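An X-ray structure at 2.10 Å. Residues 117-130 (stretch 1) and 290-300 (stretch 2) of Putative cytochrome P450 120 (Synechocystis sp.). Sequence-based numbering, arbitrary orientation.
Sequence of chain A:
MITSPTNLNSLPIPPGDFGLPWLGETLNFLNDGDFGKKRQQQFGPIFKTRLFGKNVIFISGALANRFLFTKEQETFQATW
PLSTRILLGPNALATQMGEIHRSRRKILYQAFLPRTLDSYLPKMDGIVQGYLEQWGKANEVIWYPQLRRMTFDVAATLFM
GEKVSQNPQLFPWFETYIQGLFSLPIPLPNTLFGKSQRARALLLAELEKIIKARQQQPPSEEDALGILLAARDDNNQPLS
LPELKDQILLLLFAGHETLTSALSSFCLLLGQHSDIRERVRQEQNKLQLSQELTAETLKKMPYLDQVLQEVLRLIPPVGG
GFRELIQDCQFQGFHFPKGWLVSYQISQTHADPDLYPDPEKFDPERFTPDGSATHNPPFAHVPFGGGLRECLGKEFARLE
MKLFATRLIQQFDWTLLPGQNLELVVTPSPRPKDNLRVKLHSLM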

# COMPACT_ATOMS: atom_id res chain seq x y z
N LEU A 117 -4.84 -13.44 12.10
CA LEU A 117 -5.09 -13.40 10.67
C LEU A 117 -5.93 -14.61 10.25
O LEU A 117 -6.86 -14.48 9.44
CB LEU A 117 -3.77 -13.37 9.91
CG LEU A 117 -2.87 -12.16 10.10
CD1 LEU A 117 -1.61 -12.37 9.29
CD2 LEU A 117 -3.56 -10.85 9.71
N ASP A 118 -5.60 -15.78 10.81
CA ASP A 118 -6.35 -17.00 10.57
C ASP A 118 -7.83 -16.81 10.93
O ASP A 118 -8.72 -17.29 10.22
CB ASP A 118 -5.75 -18.16 11.37
CG ASP A 118 -4.40 -18.64 10.80
OD1 ASP A 118 -3.80 -17.96 9.95
OD2 ASP A 118 -3.94 -19.73 11.23
N SER A 119 -8.09 -16.08 12.02
CA SER A 119 -9.46 -15.78 12.45
C SER A 119 -10.18 -14.76 11.59
O SER A 119 -11.41 -14.65 11.66
CB SER A 119 -9.50 -15.37 13.93
OG SER A 119 -8.86 -14.12 14.16
N TYR A 120 -9.44 -14.00 10.77
CA TYR A 120 -10.05 -13.03 9.85
C TYR A 120 -10.74 -13.70 8.65
O TYR A 120 -11.66 -13.14 8.06
CB TYR A 120 -9.01 -12.03 9.33
CG TYR A 120 -8.59 -10.93 10.29
CD1 TYR A 120 -9.45 -10.48 11.30
CD2 TYR A 120 -7.36 -10.29 10.15
CE1 TYR A 120 -9.08 -9.44 12.17
CE2 TYR A 120 -6.97 -9.25 11.00
CZ TYR A 120 -7.83 -8.83 12.01
OH TYR A 120 -7.47 -7.81 12.86
N LEU A 121 -10.29 -14.91 8.32
CA LEU A 121 -10.70 -15.58 7.07
C LEU A 121 -12.19 -15.72 6.74
O LEU A 121 -12.60 -15.31 5.65
CB LEU A 121 -10.02 -16.95 6.94
CG LEU A 121 -8.60 -16.91 6.40
CD1 LEU A 121 -8.27 -18.28 5.88
CD2 LEU A 121 -8.54 -15.88 5.28
N PRO A 122 -12.99 -16.31 7.67
CA PRO A 122 -14.42 -16.54 7.40
C PRO A 122 -15.18 -15.29 6.91
O PRO A 122 -15.89 -15.36 5.91
CB PRO A 122 -14.96 -17.01 8.75
CG PRO A 122 -13.79 -17.63 9.42
CD PRO A 122 -12.61 -16.82 9.00
N LYS A 123 -15.01 -14.16 7.61
CA LYS A 123 -15.67 -12.91 7.22
C LYS A 123 -15.10 -12.38 5.92
O LYS A 123 -15.83 -11.83 5.10
CB LYS A 123 -15.56 -11.81 8.29
CG LYS A 123 -16.45 -11.97 9.53
CD LYS A 123 -15.82 -12.95 10.50
CE LYS A 123 -14.33 -12.68 10.66
NZ LYS A 123 -13.54 -13.93 10.68
N MET A 124 -13.78 -12.52 5.77
CA MET A 124 -13.10 -12.05 4.56
C MET A 124 -13.56 -12.82 3.33
O MET A 124 -13.86 -12.23 2.32
CB MET A 124 -11.57 -12.14 4.67
CG MET A 124 -10.87 -11.53 3.46
SD MET A 124 -9.09 -11.80 3.40
CE MET A 124 -8.54 -10.85 4.81
N ASP A 125 -13.61 -14.15 3.45
CA ASP A 125 -14.06 -15.01 2.36
C ASP A 125 -15.54 -14.81 2.04
O ASP A 125 -15.95 -14.91 0.88
CB ASP A 125 -13.77 -16.48 2.71
CG ASP A 125 -14.04 -17.43 1.55
OD1 ASP A 125 -13.76 -17.07 0.39
OD2 ASP A 125 -14.53 -18.55 1.81
N GLY A 126 -16.34 -14.52 3.07
CA GLY A 126 -17.76 -14.22 2.91
C GLY A 126 -17.99 -12.92 2.16
O GLY A 126 -18.88 -12.84 1.31
N ILE A 127 -17.19 -11.90 2.46
CA ILE A 127 -17.27 -10.62 1.73
C ILE A 127 -16.80 -10.84 0.29
O ILE A 127 -17.43 -10.37 -0.66
CB ILE A 127 -16.45 -9.48 2.41
CG1 ILE A 127 -17.07 -9.09 3.75
CG2 ILE A 127 -16.38 -8.24 1.51
CD1 ILE A 127 -16.07 -8.51 4.77
N VAL A 128 -15.70 -11.59 0.14
CA VAL A 128 -15.09 -11.83 -1.19
C VAL A 128 -16.03 -12.57 -2.18
O VAL A 128 -16.30 -12.06 -3.28
CB VAL A 128 -13.67 -12.44 -1.07
CG1 VAL A 128 -13.18 -12.97 -2.40
CG2 VAL A 128 -12.70 -11.38 -0.59
N GLN A 129 -16.55 -13.72 -1.76
CA GLN A 129 -17.51 -14.51 -2.54
C GLN A 129 -18.79 -13.76 -2.87
O GLN A 129 -19.34 -13.92 -3.96
CB GLN A 129 -17.88 -15.79 -1.80
CG GLN A 129 -16.74 -16.74 -1.54
CD GLN A 129 -16.30 -17.48 -2.78
OE1 GLN A 129 -15.77 -16.88 -3.72
NE2 GLN A 129 -16.48 -18.79 -2.78
N GLY A 130 -19.28 -12.96 -1.92
CA GLY A 130 -20.45 -12.13 -2.16
C GLY A 130 -20.28 -11.25 -3.38
O GLY A 130 -21.18 -11.16 -4.21
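Stretch 2 290-300: SQELTAETLKK

Stretch 2 lies along one side of stretch 1 without a hydrogen bond between them. Stretch 1 is helical at Leu-117 and Asp-118 and again from about Leu-121 to Gly-130. Stretch 2 is irregular from Ser-290 to Thr-294 and then coils into a short, weakly bonded helix at about Ala-295 to Leu-298. The two run in opposite senses: Ala-295 faces Asp-118, with their CA atoms 5.5 Å apart, Leu-293 lies nearest Asp-125 at a CA separation of 8.7 Å, and Gln-291 reaches Gln-129. The chains are thus closer at the Asp-118 end.

Leu-121 is the apolar centre. Its CA-to-CB bond points toward stretch 2, and the m,t rotamer carries Leu-121 CD1 to 3.4 Å from Ala-295 N, 3.7 Å from Ala-295 CB and 3.8 Å from Leu-298 CD1. Leu-298, also m,t, points back toward stretch 1, while the small side chain of Ala-295 allows the backbones to approach; its CB also lies 3.5 Å from Asp-118 CG.

Asp-118 leaves its backbone sideways, but the m rotamer brings the carboxylate over stretch 2. There Asp-118 OD1 forms a long salt bridge with Lys-299 NZ, at 3.7 Å; the lysine extends through t chi2 and chi3 and turns at chi4 (p), which places NZ there. Asp-118 OD2 lies 3.4 Å from Glu-296 OE1, a contact of like charges that the nearby ammonium group may partly offset. Glu-296 starts away from stretch 1, and its m,m conformation folds the carboxylate back.

At the other end, Gln-129 (m,m) and Gln-291, whose chi1 of -109° lies between wells, bring their NE2 atoms within 3.0 Å. As modelled, these are two donors and form no hydrogen bond. Asp-125, with chi1 t, is hydrogen-bonded elsewhere in the structure, and its OD2 stays 4.4 Å from Gln-291 O.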

# COMPACT_ATOMS: atom_id res chain seq x y z
N SER A 290 -13.72 -26.35 -2.04
CA SER A 290 -15.15 -26.51 -2.28
C SER A 290 -15.69 -25.12 -2.00
O SER A 290 -15.39 -24.17 -2.74
CB SER A 290 -15.77 -27.53 -1.32
OG SER A 290 -15.10 -28.78 -1.39
N GLN A 291 -16.47 -25.00 -0.93
CA GLN A 291 -16.48 -23.76 -0.18
C GLN A 291 -15.48 -23.91 0.97
O GLN A 291 -14.96 -22.92 1.49
CB GLN A 291 -17.88 -23.38 0.30
CG GLN A 291 -18.45 -22.16 -0.44
CD GLN A 291 -18.39 -22.29 -1.96
OE1 GLN A 291 -19.24 -22.95 -2.58
NE2 GLN A 291 -17.39 -21.66 -2.57
N GLU A 292 -15.22 -25.17 1.34
CA GLU A 292 -14.21 -25.52 2.34
C GLU A 292 -12.84 -24.96 1.95
O GLU A 292 -12.14 -25.50 1.08
CB GLU A 292 -14.14 -27.04 2.52
N LEU A 293 -12.47 -23.86 2.61
CA LEU A 293 -11.18 -23.20 2.42
C LEU A 293 -10.69 -22.64 3.77
O LEU A 293 -11.29 -21.71 4.32
CB LEU A 293 -11.29 -22.08 1.38
CG LEU A 293 -10.03 -21.39 0.85
CD1 LEU A 293 -10.35 -20.49 -0.34
CD2 LEU A 293 -9.31 -20.58 1.93
N THR A 294 -9.60 -23.22 4.29
CA THR A 294 -9.02 -22.80 5.57
C THR A 294 -7.72 -22.03 5.41
O THR A 294 -7.15 -21.97 4.32
CB THR A 294 -8.74 -24.01 6.49
OG1 THR A 294 -8.45 -25.16 5.70
CG2 THR A 294 -9.94 -24.30 7.39
N ALA A 295 -7.25 -21.46 6.51
CA ALA A 295 -5.96 -20.77 6.56
C ALA A 295 -4.79 -21.69 6.21
O ALA A 295 -3.79 -21.24 5.66
CB ALA A 295 -5.76 -20.15 7.94
N GLU A 296 -4.92 -22.97 6.54
CA GLU A 296 -3.86 -23.93 6.25
C GLU A 296 -3.88 -24.35 4.77
O GLU A 296 -2.86 -24.77 4.22
CB GLU A 296 -3.93 -25.15 7.19
CG GLU A 296 -4.18 -24.83 8.69
CD GLU A 296 -3.27 -23.72 9.27
OE1 GLU A 296 -3.74 -22.56 9.37
OE2 GLU A 296 -2.09 -24.01 9.61
N THR A 297 -5.04 -24.21 4.12
CA THR A 297 -5.18 -24.46 2.69
C THR A 297 -4.43 -23.44 1.82
O THR A 297 -3.71 -23.80 0.88
CB THR A 297 -6.67 -24.54 2.28
OG1 THR A 297 -7.26 -25.71 2.86
CG2 THR A 297 -6.84 -24.58 0.76
N LEU A 298 -4.59 -22.16 2.16
CA LEU A 298 -3.87 -21.07 1.49
C LEU A 298 -2.35 -21.12 1.69
O LEU A 298 -1.59 -20.52 0.93
CB LEU A 298 -4.40 -19.72 1.98
CG LEU A 298 -5.87 -19.37 1.77
CD1 LEU A 298 -6.27 -18.18 2.63
CD2 LEU A 298 -6.20 -19.12 0.30
N LYS A 299 -1.91 -21.84 2.73
CA LYS A 299 -0.47 -22.06 2.98
C LYS A 299 0.10 -23.19 2.13
O LYS A 299 1.29 -23.49 2.22
CB LYS A 299 -0.21 -22.33 4.46
CG LYS A 299 -0.15 -21.08 5.32
CD LYS A 299 -0.43 -21.43 6.76
CE LYS A 299 -0.38 -20.21 7.67
NZ LYS A 299 -1.47 -19.24 7.36
N LYS A 300 -0.75 -23.81 1.32
CA LYS A 300 -0.33 -24.84 0.37
C LYS A 300 -0.30 -24.31 -1.08
O LYS A 300 -0.59 -25.04 -2.03
CB LYS A 300 -1.27 -26.05 0.46
CG LYS A 300 -1.25 -26.82 1.78
CD LYS A 300 -1.70 -28.26 1.55
CE LYS A 300 -1.85 -29.05 2.85
NZ LYS A 300 -3.22 -28.91 3.43